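Side-chain contacts in Alpha/beta fold hydrolase (Pseudomonas aeruginosa, PDB 6I8W), which is a membrane-bound phospholipase A that degrades membrane phospholipids and acts as a virulence factor of its bacterium: residues 87-92 with 302-307; 104-109 with 225-230; 241-246 with 267-272. All blocks are in the same frame, centred on the assembly; numbering follows the deposited sequence.

Contact 1. Residues 87-92 with 302-307; sequences ERYHVV and AFLDGV. With CO2 (carbon dioxide), chain H.
The phenol oxygen of Tyr-89 takes part in two hydrogen bonds: OH donates to O2 of a bound carbon dioxide at 2.9 Å and accepts one from NE2 of Gln-301, one turn before Leu-304 on helix 293-308. Tyrosine suits the place because a rigid ring carries this hydroxyl across to the helix while staying apolar along its length. Leu-304 comes from the opposite direction, its CB 3.6 Å from Tyr-89 OH and its CD1 3.7 Å from Tyr-89 CZ, meeting the ring obliquely. Leu-304, with His-132 and Arg-308, also helps line the carbon dioxide pocket.

Closer to solvent, Arg-88 NH2 forms a salt bridge with Asp-305 OD1 at 3.1 Å. The bond is fairly straight (157° at the hydrogen) and uses the syn side of the carboxylate, with the two flat groups 32° apart. A bend at chi3 of Arg-88 (57°) turns the guanidinium end toward the helix, and the two side chains cross at about a right angle.

Strand 64-68 packs against the pair, its Leu-65 touching both Tyr-89 and Leu-304. Strand 90-94 pairs with that strand and with strand 50-57, while helix 293-308 also rests on Ser-156 of strand 154-160.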
ATOM      1  N   GLU A  87     -18.882   6.140  -2.268  1.00 36.41           N
ATOM      2  CA  GLU A  87     -20.328   6.372  -2.371  1.00 46.45           C
ATOM      3  C   GLU A  87     -21.096   5.469  -1.416  1.00 44.89           C
ATOM      4  O   GLU A  87     -22.083   5.883  -0.824  1.00 50.12           O
ATOM      5  CB  GLU A  87     -20.829   6.136  -3.801  1.00 47.95           C
ATOM      6  N   ARG A  88     -20.614   4.240  -1.256  1.00 39.06           N
ATOM      7  CA  ARG A  88     -21.333   3.211  -0.505  1.00 37.14           C
ATOM      8  C   ARG A  88     -20.628   2.775   0.778  1.00 39.95           C
ATOM      9  O   ARG A  88     -21.219   2.089   1.613  1.00 40.44           O
ATOM     10  CB  ARG A  88     -21.553   1.987  -1.402  1.00 40.29           C
ATOM     11  CG  ARG A  88     -22.511   2.264  -2.557  1.00 51.06           C
ATOM     12  CD  ARG A  88     -22.603   1.066  -3.496  1.00 61.90           C
ATOM     13  NE  ARG A  88     -23.010  -0.149  -2.792  1.00 67.68           N
ATOM     14  CZ  ARG A  88     -22.944  -1.370  -3.313  1.00 67.17           C
ATOM     15  NH1 ARG A  88     -22.482  -1.544  -4.543  1.00 69.49           N
ATOM     16  NH2 ARG A  88     -23.334  -2.418  -2.601  1.00 64.96           N
ATOM     17  N   TYR A  89     -19.368   3.170   0.935  1.00 31.47           N
ATOM     18  CA  TYR A  89     -18.570   2.732   2.084  1.00 27.96           C
ATOM     19  C   TYR A  89     -17.877   3.873   2.776  1.00 28.54           C
ATOM     20  O   TYR A  89     -17.651   4.928   2.187  1.00 33.88           O
ATOM     21  CB  TYR A  89     -17.517   1.682   1.657  1.00 29.32           C
ATOM     22  CG  TYR A  89     -18.151   0.428   1.120  1.00 33.38           C
ATOM     23  CD1 TYR A  89     -18.631  -0.549   1.986  1.00 33.02           C
ATOM     24  CD2 TYR A  89     -18.301   0.230  -0.249  1.00 29.17           C
ATOM     25  CE1 TYR A  89     -19.252  -1.694   1.503  1.00 34.21           C
ATOM     26  CE2 TYR A  89     -18.918  -0.920  -0.747  1.00 32.21           C
ATOM     27  CZ  TYR A  89     -19.384  -1.878   0.137  1.00 31.80           C
ATOM     28  OH  TYR A  89     -19.989  -3.024  -0.336  1.00 35.34           O
ATOM     29  N   HIS A  90     -17.557   3.643   4.047  1.00 29.99           N
ATOM     30  CA  HIS A  90     -16.685   4.508   4.804  1.00 30.00           C
ATOM     31  C   HIS A  90     -15.271   4.016   4.557  1.00 32.66           C
ATOM     32  O   HIS A  90     -14.870   2.990   5.093  1.00 36.72           O
ATOM     33  CB  HIS A  90     -17.056   4.467   6.288  1.00 34.44           C
ATOM     34  CG  HIS A  90     -16.118   5.220   7.178  1.00 36.88           C
ATOM     35  ND1 HIS A  90     -15.546   4.655   8.299  1.00 41.27           N
ATOM     36  CD2 HIS A  90     -15.669   6.498   7.130  1.00 35.49           C
ATOM     37  CE1 HIS A  90     -14.788   5.552   8.906  1.00 38.03           C
ATOM     38  NE2 HIS A  90     -14.844   6.679   8.215  1.00 36.72           N
ATOM     39  N   VAL A  91     -14.526   4.728   3.723  1.00 30.93           N
ATOM     40  CA  VAL A  91     -13.225   4.234   3.295  1.00 27.08           C
ATOM     41  C   VAL A  91     -12.111   4.888   4.106  1.00 32.13           C
ATOM     42  O   VAL A  91     -12.095   6.113   4.291  1.00 28.08           O
ATOM     43  CB  VAL A  91     -12.993   4.480   1.800  1.00 25.08           C
ATOM     44  CG1 VAL A  91     -11.588   4.009   1.390  1.00 27.89           C
ATOM     45  CG2 VAL A  91     -14.114   3.793   0.953  1.00 23.58           C
ATOM     46  N   VAL A  92     -11.206   4.058   4.623  1.00 28.27           N
ATOM     47  CA  VAL A  92     -10.048   4.551   5.376  1.00 24.41           C
ATOM     48  C   VAL A  92      -8.773   3.931   4.795  1.00 27.08           C
ATOM     49  O   VAL A  92      -8.690   2.712   4.594  1.00 27.14           O
ATOM     50  CB  VAL A  92     -10.170   4.233   6.877  1.00 30.70           C
ATOM     51  CG1 VAL A  92      -8.911   4.711   7.667  1.00 26.80           C
ATOM     52  CG2 VAL A  92     -11.438   4.843   7.456  1.00 32.19           C
ATOM     53  N   ALA A 302     -17.969  -6.568  -6.285  1.00 29.90           N
ATOM     54  CA  ALA A 302     -18.730  -7.780  -6.564  1.00 32.73           C
ATOM     55  C   ALA A 302     -18.566  -8.765  -5.407  1.00 32.07           C
ATOM     56  O   ALA A 302     -19.531  -9.365  -4.933  1.00 33.92           O
ATOM     57  CB  ALA A 302     -18.283  -8.403  -7.889  1.00 32.71           C
ATOM     58  N   PHE A 303     -17.319  -8.934  -4.985  1.00 30.36           N
ATOM     59  CA  PHE A 303     -16.982  -9.771  -3.835  1.00 32.42           C
ATOM     60  C   PHE A 303     -17.750  -9.320  -2.594  1.00 32.83           C
ATOM     61  O   PHE A 303     -18.411 -10.126  -1.950  1.00 31.81           O
ATOM     62  CB  PHE A 303     -15.461  -9.726  -3.580  1.00 28.70           C
ATOM     63  CG  PHE A 303     -15.041 -10.239  -2.219  1.00 28.53           C
ATOM     64  CD1 PHE A 303     -15.057 -11.600  -1.939  1.00 34.23           C
ATOM     65  CD2 PHE A 303     -14.623  -9.354  -1.227  1.00 33.40           C
ATOM     66  CE1 PHE A 303     -14.661 -12.075  -0.689  1.00 33.06           C
ATOM     67  CE2 PHE A 303     -14.219  -9.820   0.027  1.00 34.04           C
ATOM     68  CZ  PHE A 303     -14.231 -11.175   0.290  1.00 32.62           C
ATOM     69  N   LEU A 304     -17.692  -8.020  -2.282  1.00 30.12           N
ATOM     70  CA  LEU A 304     -18.401  -7.476  -1.119  1.00 29.45           C
ATOM     71  C   LEU A 304     -19.915  -7.695  -1.196  1.00 37.61           C
ATOM     72  O   LEU A 304     -20.578  -7.932  -0.181  1.00 37.25           O
ATOM     73  CB  LEU A 304     -18.123  -5.979  -0.978  1.00 31.51           C
ATOM     74  CG  LEU A 304     -16.685  -5.621  -0.610  1.00 30.24           C
ATOM     75  CD1 LEU A 304     -16.506  -4.112  -0.696  1.00 29.11           C
ATOM     76  CD2 LEU A 304     -16.370  -6.126   0.805  1.00 31.51           C
ATOM     77  N   ASP A 305     -20.466  -7.559  -2.393  1.00 33.43           N
ATOM     78  CA  ASP A 305     -21.901  -7.791  -2.590  1.00 35.67           C
ATOM     79  C   ASP A 305     -22.250  -9.221  -2.188  1.00 37.40           C
ATOM     80  O   ASP A 305     -23.242  -9.459  -1.506  1.00 41.28           O
ATOM     81  CB  ASP A 305     -22.313  -7.558  -4.047  1.00 42.37           C
ATOM     82  CG  ASP A 305     -22.478  -6.085  -4.392  1.00 55.11           C
ATOM     83  OD1 ASP A 305     -22.404  -5.229  -3.480  1.00 60.00           O
ATOM     84  OD2 ASP A 305     -22.693  -5.783  -5.587  1.00 52.42           O
ATOM     85  N   GLY A 306     -21.436 -10.178  -2.620  1.00 37.01           N
ATOM     86  CA  GLY A 306     -21.649 -11.558  -2.218  1.00 42.73           C
ATOM     87  C   GLY A 306     -21.558 -11.731  -0.714  1.00 45.11           C
ATOM     88  O   GLY A 306     -22.412 -12.362  -0.111  1.00 49.61           O
ATOM     89  N   VAL A 307     -20.531 -11.151  -0.100  1.00 37.49           N
ATOM     90  CA  VAL A 307     -20.377 -11.242   1.359  1.00 47.52           C
ATOM     91  C   VAL A 307     -21.602 -10.688   2.106  1.00 51.39           C
ATOM     92  O   VAL A 307     -22.077 -11.304   3.066  1.00 49.66           O
ATOM     93  CB  VAL A 307     -19.117 -10.527   1.821  1.00 44.97           C
ATOM     94  CG1 VAL A 307     -19.071 -10.449   3.343  1.00 49.16           C
ATOM     95  CG2 VAL A 307     -17.895 -11.264   1.277  1.00 39.06           C
TER
HETATM   96  C   CO2 H 406     -21.104  -5.497   1.948  1.00 63.60           C
HETATM   97  O1  CO2 H 406     -20.660  -6.475   2.291  1.00 56.62           O
HETATM   98  O2  CO2 H 406     -21.529  -4.523   1.595  1.00 49.69           O

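Contact 2. Residues 104-109 with 225-230; sequences KPQQAS and NAQIFE
A type I beta turn, Pro-105 to Ala-108, in the loop after strand 90-94 presents Gln-106 at its second position to Gln-227 of helix 208-234. The turn's own Ala-108 N to Pro-105 O bond is weak. Across the gap, Gln-227 NE2 donates to Gln-106 OE1 at 2.9 Å. The N-H points reasonably well at its acceptor (149°). The donor approaches close to the line of the Gln-106 carbonyl bond, and the acceptor OE1 of Gln-106 lies a little out of the plane of the Gln-227 amide.

Reach comes from Gln-227, whose chain is extended beyond CG, whereas Gln-106 folds at chi2 (68°) to swing its amide round to the helix. The two amides are turned 72° apart and share a single bond; Gln-227 OE1, 3.3 Å from the backbone Gln-106 O, faces another acceptor. Glutamine fits both positions: each is long and uncharged, able to bridge backbones whose CA atoms stay 9.5 Å apart near the surface.

Gln-106 also rests on Phe-224, and Ala-108 O receives a weak hydrogen bond from Gln-231 NE2. Helix 208-234 falls within the insertion between strands 154-160 and 250-255, where alpha/beta hydrolases commonly carry their cap, and the arrangement is consistent with a surface loop of the hydrolase domain meeting that cap.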
ATOM      1  N   LYS A 104       8.167   7.524  11.927  1.00 37.52           N
ATOM      2  CA  LYS A 104       9.171   6.528  11.550  1.00 43.69           C
ATOM      3  C   LYS A 104      10.269   6.392  12.619  1.00 42.99           C
ATOM      4  O   LYS A 104      11.433   6.692  12.355  1.00 49.54           O
ATOM      5  CB  LYS A 104       9.795   6.908  10.201  1.00 43.55           C
ATOM      6  CG  LYS A 104       8.751   7.119   9.078  1.00 39.28           C
ATOM      7  CD  LYS A 104       9.388   7.643   7.792  1.00 43.47           C
ATOM      8  CE  LYS A 104       8.324   7.880   6.705  1.00 42.27           C
ATOM      9  NZ  LYS A 104       7.367   8.954   7.102  1.00 39.78           N
ATOM     10  N   PRO A 105       9.905   5.908  13.819  1.00 44.82           N
ATOM     11  CA  PRO A 105      10.903   5.737  14.892  1.00 52.54           C
ATOM     12  C   PRO A 105      12.039   4.817  14.452  1.00 53.36           C
ATOM     13  O   PRO A 105      11.782   3.727  13.935  1.00 48.37           O
ATOM     14  CB  PRO A 105      10.115   5.088  16.040  1.00 53.96           C
ATOM     15  CG  PRO A 105       8.703   5.128  15.650  1.00 50.62           C
ATOM     16  CD  PRO A 105       8.591   5.344  14.178  1.00 45.61           C
ATOM     17  N   GLN A 106      13.273   5.250  14.658  1.00 50.80           N
ATOM     18  CA  GLN A 106      14.425   4.528  14.149  1.00 58.85           C
ATOM     19  C   GLN A 106      14.615   3.159  14.803  1.00 57.33           C
ATOM     20  O   GLN A 106      15.113   2.234  14.165  1.00 64.68           O
ATOM     21  CB  GLN A 106      15.691   5.369  14.338  1.00 64.86           C
ATOM     22  CG  GLN A 106      16.915   4.828  13.602  1.00 77.07           C
ATOM     23  CD  GLN A 106      16.785   4.939  12.090  1.00 80.77           C
ATOM     24  OE1 GLN A 106      17.235   4.061  11.355  1.00 85.40           O
ATOM     25  NE2 GLN A 106      16.163   6.021  11.622  1.00 78.33           N
ATOM     26  N   GLN A 107      14.204   3.021  16.060  1.00 55.18           N
ATOM     27  CA  GLN A 107      14.470   1.788  16.806  1.00 62.08           C
ATOM     28  C   GLN A 107      13.265   0.855  16.923  1.00 61.48           C
ATOM     29  O   GLN A 107      13.292  -0.112  17.680  1.00 63.85           O
ATOM     30  CB  GLN A 107      14.986   2.118  18.217  1.00 63.96           C
ATOM     31  CG  GLN A 107      16.297   2.882  18.243  1.00 72.00           C
ATOM     32  CD  GLN A 107      17.400   2.168  17.486  1.00 84.66           C
ATOM     33  OE1 GLN A 107      18.055   2.753  16.619  1.00 85.56           O
ATOM     34  NE2 GLN A 107      17.612   0.895  17.807  1.00 90.63           N
ATOM     35  N   ALA A 108      12.210   1.122  16.170  1.00 53.02           N
ATOM     36  CA  ALA A 108      11.014   0.308  16.303  1.00 53.25           C
ATOM     37  C   ALA A 108      11.127  -0.980  15.486  1.00 53.69           C
ATOM     38  O   ALA A 108      12.005  -1.116  14.628  1.00 49.61           O
ATOM     39  CB  ALA A 108       9.785   1.102  15.877  1.00 50.11           C
ATOM     40  N   SER A 109      10.243  -1.927  15.768  1.00 51.73           N
ATOM     41  CA  SER A 109      10.108  -3.101  14.928  1.00 53.68           C
ATOM     42  C   SER A 109       9.079  -2.827  13.821  1.00 48.28           C
ATOM     43  O   SER A 109       8.013  -2.260  14.072  1.00 44.21           O
ATOM     44  CB  SER A 109       9.701  -4.314  15.759  1.00 63.15           C
ATOM     45  OG  SER A 109       9.485  -5.432  14.915  1.00 65.61           O
ATOM     46  N   ASN A 225      14.086   2.508   4.131  1.00 46.78           N
ATOM     47  CA  ASN A 225      13.313   1.433   3.522  1.00 42.41           C
ATOM     48  C   ASN A 225      14.124   0.136   3.503  1.00 45.24           C
ATOM     49  O   ASN A 225      13.591  -0.924   3.806  1.00 43.37           O
ATOM     50  CB  ASN A 225      12.867   1.794   2.103  1.00 40.12           C
ATOM     51  CG  ASN A 225      11.651   2.732   2.081  1.00 47.99           C
ATOM     52  OD1 ASN A 225      11.000   2.966   3.104  1.00 49.27           O
ATOM     53  ND2 ASN A 225      11.356   3.273   0.909  1.00 44.03           N
ATOM     54  N   ALA A 226      15.419   0.232   3.194  1.00 44.51           N
ATOM     55  CA  ALA A 226      16.271  -0.952   3.136  1.00 47.12           C
ATOM     56  C   ALA A 226      16.351  -1.643   4.498  1.00 52.78           C
ATOM     57  O   ALA A 226      16.400  -2.871   4.588  1.00 50.61           O
ATOM     58  CB  ALA A 226      17.674  -0.577   2.646  1.00 53.86           C
ATOM     59  N   GLN A 227      16.381  -0.840   5.555  1.00 52.94           N
ATOM     60  CA  GLN A 227      16.440  -1.364   6.921  1.00 54.46           C
ATOM     61  C   GLN A 227      15.138  -2.092   7.277  1.00 45.17           C
ATOM     62  O   GLN A 227      15.149  -3.187   7.840  1.00 45.11           O
ATOM     63  CB  GLN A 227      16.716  -0.223   7.906  1.00 60.77           C
ATOM     64  CG  GLN A 227      16.179  -0.426   9.314  1.00 71.65           C
ATOM     65  CD  GLN A 227      16.530   0.740  10.235  1.00 91.05           C
ATOM     66  OE1 GLN A 227      15.940   0.902  11.308  1.00 98.88           O
ATOM     67  NE2 GLN A 227      17.490   1.563   9.813  1.00 90.83           N
ATOM     68  N   ILE A 228      14.010  -1.489   6.926  1.00 42.78           N
ATOM     69  CA  ILE A 228      12.729  -2.151   7.124  1.00 48.97           C
ATOM     70  C   ILE A 228      12.664  -3.447   6.316  1.00 44.31           C
ATOM     71  O   ILE A 228      12.205  -4.469   6.822  1.00 46.11           O
ATOM     72  CB  ILE A 228      11.547  -1.244   6.739  1.00 41.96           C
ATOM     73  CG1 ILE A 228      11.397  -0.104   7.748  1.00 43.01           C
ATOM     74  CG2 ILE A 228      10.240  -2.047   6.699  1.00 38.08           C
ATOM     75  CD1 ILE A 228      10.251   0.844   7.407  1.00 42.21           C
ATOM     76  N   PHE A 229      13.133  -3.409   5.070  1.00 41.51           N
ATOM     77  CA  PHE A 229      13.086  -4.600   4.220  1.00 42.57           C
ATOM     78  C   PHE A 229      13.886  -5.738   4.857  1.00 47.86           C
ATOM     79  O   PHE A 229      13.497  -6.905   4.776  1.00 51.33           O
ATOM     80  CB  PHE A 229      13.617  -4.310   2.812  1.00 44.11           C
ATOM     81  CG  PHE A 229      13.259  -5.377   1.801  1.00 44.92           C
ATOM     82  CD1 PHE A 229      12.075  -5.302   1.088  1.00 42.46           C
ATOM     83  CD2 PHE A 229      14.094  -6.466   1.591  1.00 52.12           C
ATOM     84  CE1 PHE A 229      11.735  -6.290   0.168  1.00 48.12           C
ATOM     85  CE2 PHE A 229      13.765  -7.454   0.679  1.00 46.12           C
ATOM     86  CZ  PHE A 229      12.582  -7.370  -0.034  1.00 44.76           C
ATOM     87  N   GLU A 230      14.990  -5.392   5.511  1.00 45.01           N
ATOM     88  CA  GLU A 230      15.810  -6.398   6.181  1.00 48.37           C
ATOM     89  C   GLU A 230      15.065  -7.024   7.361  1.00 47.61           C
ATOM     90  O   GLU A 230      15.167  -8.227   7.600  1.00 47.53           O
ATOM     91  CB  GLU A 230      17.138  -5.795   6.639  1.00 60.86           C
ATOM     92  CG  GLU A 230      18.301  -6.227   5.777  1.00 76.36           C
ATOM     93  CD  GLU A 230      18.407  -7.738   5.674  1.00 86.41           C
ATOM     94  OE1 GLU A 230      18.687  -8.391   6.703  1.00 92.49           O
ATOM     95  OE2 GLU A 230      18.198  -8.273   4.563  1.00 90.49           O
TER

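Contact 3. Residues 241-246 with 267-272; sequences PELPKI and EVMRPL. With CO2 (carbon dioxide), chain G.
Leu-243 and Leu-272 both set CG beside the backbone N and opposite the carbonyl carbon (chi1 -63° and -58°), which sends their isobutyl groups into the same apolar patch. Their beta carbons approach to 4.0 Å, CB to CB, and their CD1 methyls lie 4.2 Å apart. The CD1 branch of Leu-243 also presses on the stem of Met-269, reaching its CG at 3.6 Å in an oblique crossing. Beyond that point the methionine bends at chi3 and carries its end away from Leu-243, so a flexible chain serves two neighbourhoods at once. Branched leucines suit the patch because each spreads methyls without adding a polar atom.

Pro-244 extends the contact on its more exposed side. Its nitrogen has no hydrogen to give, and what meets Leu-272 O is carbon: Pro-244 CA at 3.2 Å in a CA-H...O contact (127° at the hydrogen), and ring atom CG at 3.6 Å. The same carbonyl oxygen lies 3.4 Å from O2 of a bound carbon dioxide, whose pocket is formed by Pro-271, Leu-272, Leu-273 and Lys-274. On the solvent side, Lys-245 NZ holds Glu-242 OE1 at 2.9 Å in a salt bridge from the last residue of the short 3-10 segment 243-245 back to the residue just before it.

The 241-246 loop leads from helix 208-234 into strand 250-255, and helix 265-269 belongs to the crossover from that strand to its parallel neighbour 276-281. Met-269 reaches Leu-252 and Trp-254 on strand 250-255, while Ile-246 packs on Ala-148 of helix 138-149.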
ATOM      1  N   PRO A 241       0.617 -21.335   8.263  1.00 56.94           N
ATOM      2  CA  PRO A 241      -0.048 -21.831   9.478  1.00 60.62           C
ATOM      3  C   PRO A 241      -1.178 -20.928  10.007  1.00 58.07           C
ATOM      4  O   PRO A 241      -1.895 -21.343  10.911  1.00 60.86           O
ATOM      5  CB  PRO A 241       1.093 -21.894  10.507  1.00 64.54           C
ATOM      6  CG  PRO A 241       2.365 -21.764   9.717  1.00 63.99           C
ATOM      7  CD  PRO A 241       1.998 -20.904   8.553  1.00 54.71           C
ATOM      8  N   GLU A 242      -1.307 -19.707   9.494  1.00 50.64           N
ATOM      9  CA  GLU A 242      -2.266 -18.749  10.051  1.00 53.72           C
ATOM     10  C   GLU A 242      -3.583 -18.677   9.280  1.00 52.27           C
ATOM     11  O   GLU A 242      -4.643 -18.455   9.869  1.00 52.41           O
ATOM     12  CB  GLU A 242      -1.639 -17.342  10.122  1.00 53.74           C
ATOM     13  CG  GLU A 242      -0.240 -17.282  10.781  1.00 54.42           C
ATOM     14  CD  GLU A 242      -0.197 -17.913  12.168  1.00 67.36           C
ATOM     15  OE1 GLU A 242      -1.197 -17.795  12.909  1.00 70.86           O
ATOM     16  OE2 GLU A 242       0.852 -18.507  12.528  1.00 64.89           O
ATOM     17  N   LEU A 243      -3.514 -18.851   7.963  1.00 48.46           N
ATOM     18  CA  LEU A 243      -4.703 -18.752   7.111  1.00 48.35           C
ATOM     19  C   LEU A 243      -5.891 -19.616   7.567  1.00 53.12           C
ATOM     20  O   LEU A 243      -7.023 -19.149   7.505  1.00 49.64           O
ATOM     21  CB  LEU A 243      -4.340 -19.100   5.667  1.00 50.04           C
ATOM     22  CG  LEU A 243      -3.338 -18.149   5.022  1.00 53.11           C
ATOM     23  CD1 LEU A 243      -2.921 -18.644   3.660  1.00 56.60           C
ATOM     24  CD2 LEU A 243      -3.957 -16.771   4.917  1.00 48.99           C
ATOM     25  N   PRO A 244      -5.649 -20.865   8.037  1.00 55.97           N
ATOM     26  CA  PRO A 244      -6.819 -21.638   8.484  1.00 57.29           C
ATOM     27  C   PRO A 244      -7.554 -21.036   9.691  1.00 56.22           C
ATOM     28  O   PRO A 244      -8.684 -21.433   9.951  1.00 57.69           O
ATOM     29  CB  PRO A 244      -6.223 -23.007   8.847  1.00 59.15           C
ATOM     30  CG  PRO A 244      -4.985 -23.110   8.031  1.00 60.50           C
ATOM     31  CD  PRO A 244      -4.434 -21.701   8.011  1.00 57.44           C
ATOM     32  N   LYS A 245      -6.935 -20.097  10.401  1.00 52.77           N
ATOM     33  CA  LYS A 245      -7.581 -19.451  11.548  1.00 53.04           C
ATOM     34  C   LYS A 245      -8.547 -18.345  11.118  1.00 52.93           C
ATOM     35  O   LYS A 245      -9.356 -17.867  11.909  1.00 56.21           O
ATOM     36  CB  LYS A 245      -6.534 -18.863  12.491  1.00 55.72           C
ATOM     37  CG  LYS A 245      -5.594 -19.890  13.099  1.00 58.29           C
ATOM     38  CD  LYS A 245      -4.469 -19.205  13.863  1.00 64.94           C
ATOM     39  CE  LYS A 245      -3.443 -20.213  14.363  1.00 67.53           C
ATOM     40  NZ  LYS A 245      -2.250 -19.525  14.928  1.00 70.52           N
ATOM     41  N   ILE A 246      -8.448 -17.925   9.864  1.00 48.93           N
ATOM     42  CA  ILE A 246      -9.287 -16.838   9.378  1.00 45.42           C
ATOM     43  C   ILE A 246     -10.731 -17.311   9.191  1.00 51.26           C
ATOM     44  O   ILE A 246     -10.987 -18.318   8.525  1.00 51.86           O
ATOM     45  CB  ILE A 246      -8.721 -16.265   8.073  1.00 42.50           C
ATOM     46  CG1 ILE A 246      -7.338 -15.663   8.339  1.00 37.76           C
ATOM     47  CG2 ILE A 246      -9.675 -15.224   7.451  1.00 39.37           C
ATOM     48  CD1 ILE A 246      -6.675 -15.093   7.118  1.00 39.82           C
ATOM     49  N   GLU A 267      -2.544 -20.803  -5.256  1.00 41.21           N
ATOM     50  CA  GLU A 267      -2.679 -22.250  -5.075  1.00 52.91           C
ATOM     51  C   GLU A 267      -2.233 -22.689  -3.679  1.00 54.37           C
ATOM     52  O   GLU A 267      -2.718 -23.681  -3.154  1.00 54.22           O
ATOM     53  CB  GLU A 267      -1.897 -23.009  -6.154  1.00 64.11           C
ATOM     54  CG  GLU A 267      -2.130 -22.502  -7.578  1.00 79.50           C
ATOM     55  CD  GLU A 267      -3.590 -22.609  -8.021  1.00 97.63           C
ATOM     56  OE1 GLU A 267      -4.332 -23.463  -7.487  1.00104.50           O
ATOM     57  OE2 GLU A 267      -3.997 -21.837  -8.915  1.00105.13           O
ATOM     58  N   VAL A 268      -1.318 -21.943  -3.069  1.00 50.78           N
ATOM     59  CA  VAL A 268      -0.925 -22.235  -1.695  1.00 52.29           C
ATOM     60  C   VAL A 268      -2.065 -21.859  -0.744  1.00 51.17           C
ATOM     61  O   VAL A 268      -2.395 -22.612   0.160  1.00 44.83           O
ATOM     62  CB  VAL A 268       0.355 -21.475  -1.289  1.00 51.04           C
ATOM     63  CG1 VAL A 268       0.602 -21.587   0.213  1.00 50.12           C
ATOM     64  CG2 VAL A 268       1.555 -21.987  -2.081  1.00 59.41           C
ATOM     65  N   MET A 269      -2.674 -20.699  -0.966  1.00 45.97           N
ATOM     66  CA  MET A 269      -3.617 -20.137  -0.005  1.00 43.63           C
ATOM     67  C   MET A 269      -5.027 -20.703  -0.088  1.00 45.82           C
ATOM     68  O   MET A 269      -5.731 -20.806   0.921  1.00 46.07           O
ATOM     69  CB  MET A 269      -3.675 -18.617  -0.176  1.00 41.85           C
ATOM     70  CG  MET A 269      -2.374 -17.930   0.210  1.00 37.11           C
ATOM     71  SD  MET A 269      -2.560 -16.136   0.146  1.00 41.10           S
ATOM     72  CE  MET A 269      -2.635 -15.858  -1.621  1.00 38.46           C
ATOM     73  N   ARG A 270      -5.462 -21.000  -1.304  1.00 44.20           N
ATOM     74  CA  ARG A 270      -6.834 -21.433  -1.531  1.00 50.37           C
ATOM     75  C   ARG A 270      -7.258 -22.634  -0.650  1.00 48.86           C
ATOM     76  O   ARG A 270      -8.262 -22.528   0.055  1.00 49.24           O
ATOM     77  CB  ARG A 270      -7.022 -21.725  -3.017  1.00 54.54           C
ATOM     78  CG  ARG A 270      -8.430 -21.725  -3.482  1.00 63.42           C
ATOM     79  CD  ARG A 270      -8.443 -21.713  -4.994  1.00 61.28           C
ATOM     80  NE  ARG A 270      -9.534 -22.519  -5.510  1.00 61.93           N
ATOM     81  CZ  ARG A 270      -9.508 -23.139  -6.682  1.00 61.90           C
ATOM     82  NH1 ARG A 270      -8.436 -23.049  -7.465  1.00 62.64           N
ATOM     83  NH2 ARG A 270     -10.552 -23.855  -7.063  1.00 61.35           N
ATOM     84  N   PRO A 271      -6.483 -23.751  -0.648  1.00 47.84           N
ATOM     85  CA  PRO A 271      -6.838 -24.897   0.209  1.00 54.65           C
ATOM     86  C   PRO A 271      -6.825 -24.593   1.705  1.00 58.47           C
ATOM     87  O   PRO A 271      -7.396 -25.350   2.489  1.00 56.47           O
ATOM     88  CB  PRO A 271      -5.742 -25.935  -0.091  1.00 57.03           C
ATOM     89  CG  PRO A 271      -5.107 -25.502  -1.342  1.00 59.88           C
ATOM     90  CD  PRO A 271      -5.228 -24.008  -1.378  1.00 53.30           C
ATOM     91  N   LEU A 272      -6.118 -23.537   2.099  1.00 57.28           N
ATOM     92  CA  LEU A 272      -5.910 -23.246   3.516  1.00 55.47           C
ATOM     93  C   LEU A 272      -6.972 -22.304   4.078  1.00 52.42           C
ATOM     94  O   LEU A 272      -7.044 -22.113   5.289  1.00 59.09           O
ATOM     95  CB  LEU A 272      -4.507 -22.653   3.739  1.00 49.15           C
ATOM     96  CG  LEU A 272      -3.307 -23.491   3.282  1.00 54.57           C
ATOM     97  CD1 LEU A 272      -2.016 -22.701   3.426  1.00 54.89           C
ATOM     98  CD2 LEU A 272      -3.210 -24.805   4.059  1.00 55.81           C
TER
HETATM   99  C   CO2 G 405      -9.721 -25.063   5.585  1.00 77.36           C
HETATM  100  O1  CO2 G 405     -10.720 -25.211   5.073  1.00 75.27           O
HETATM  101  O2  CO2 G 405      -8.721 -24.916   6.097  1.00 74.93           O

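Contacts 1 and 3 are partly buried and join peripheral helices to segments entering sheet strands, whereas contact 2 is a surface meeting of a loop with helix 208-234. Chemistry follows place: contact 3 is apolar packing, contact 2 depends on one uncharged amide pair, and contact 1 combines buried ring and leucine with a salt bridge at its solvent edge. Contacts 1 and 3 each adjoin a bound carbon dioxide. Contacts 1 and 2 lie on opposite sides of the chain's centre, their own centres 33 Å apart. Contacts 2 and 3 follow one another inside the loop closed by contact 1; the chain leaving helix 208-234 of contact 2 runs on into the 241-246 loop of contact 3.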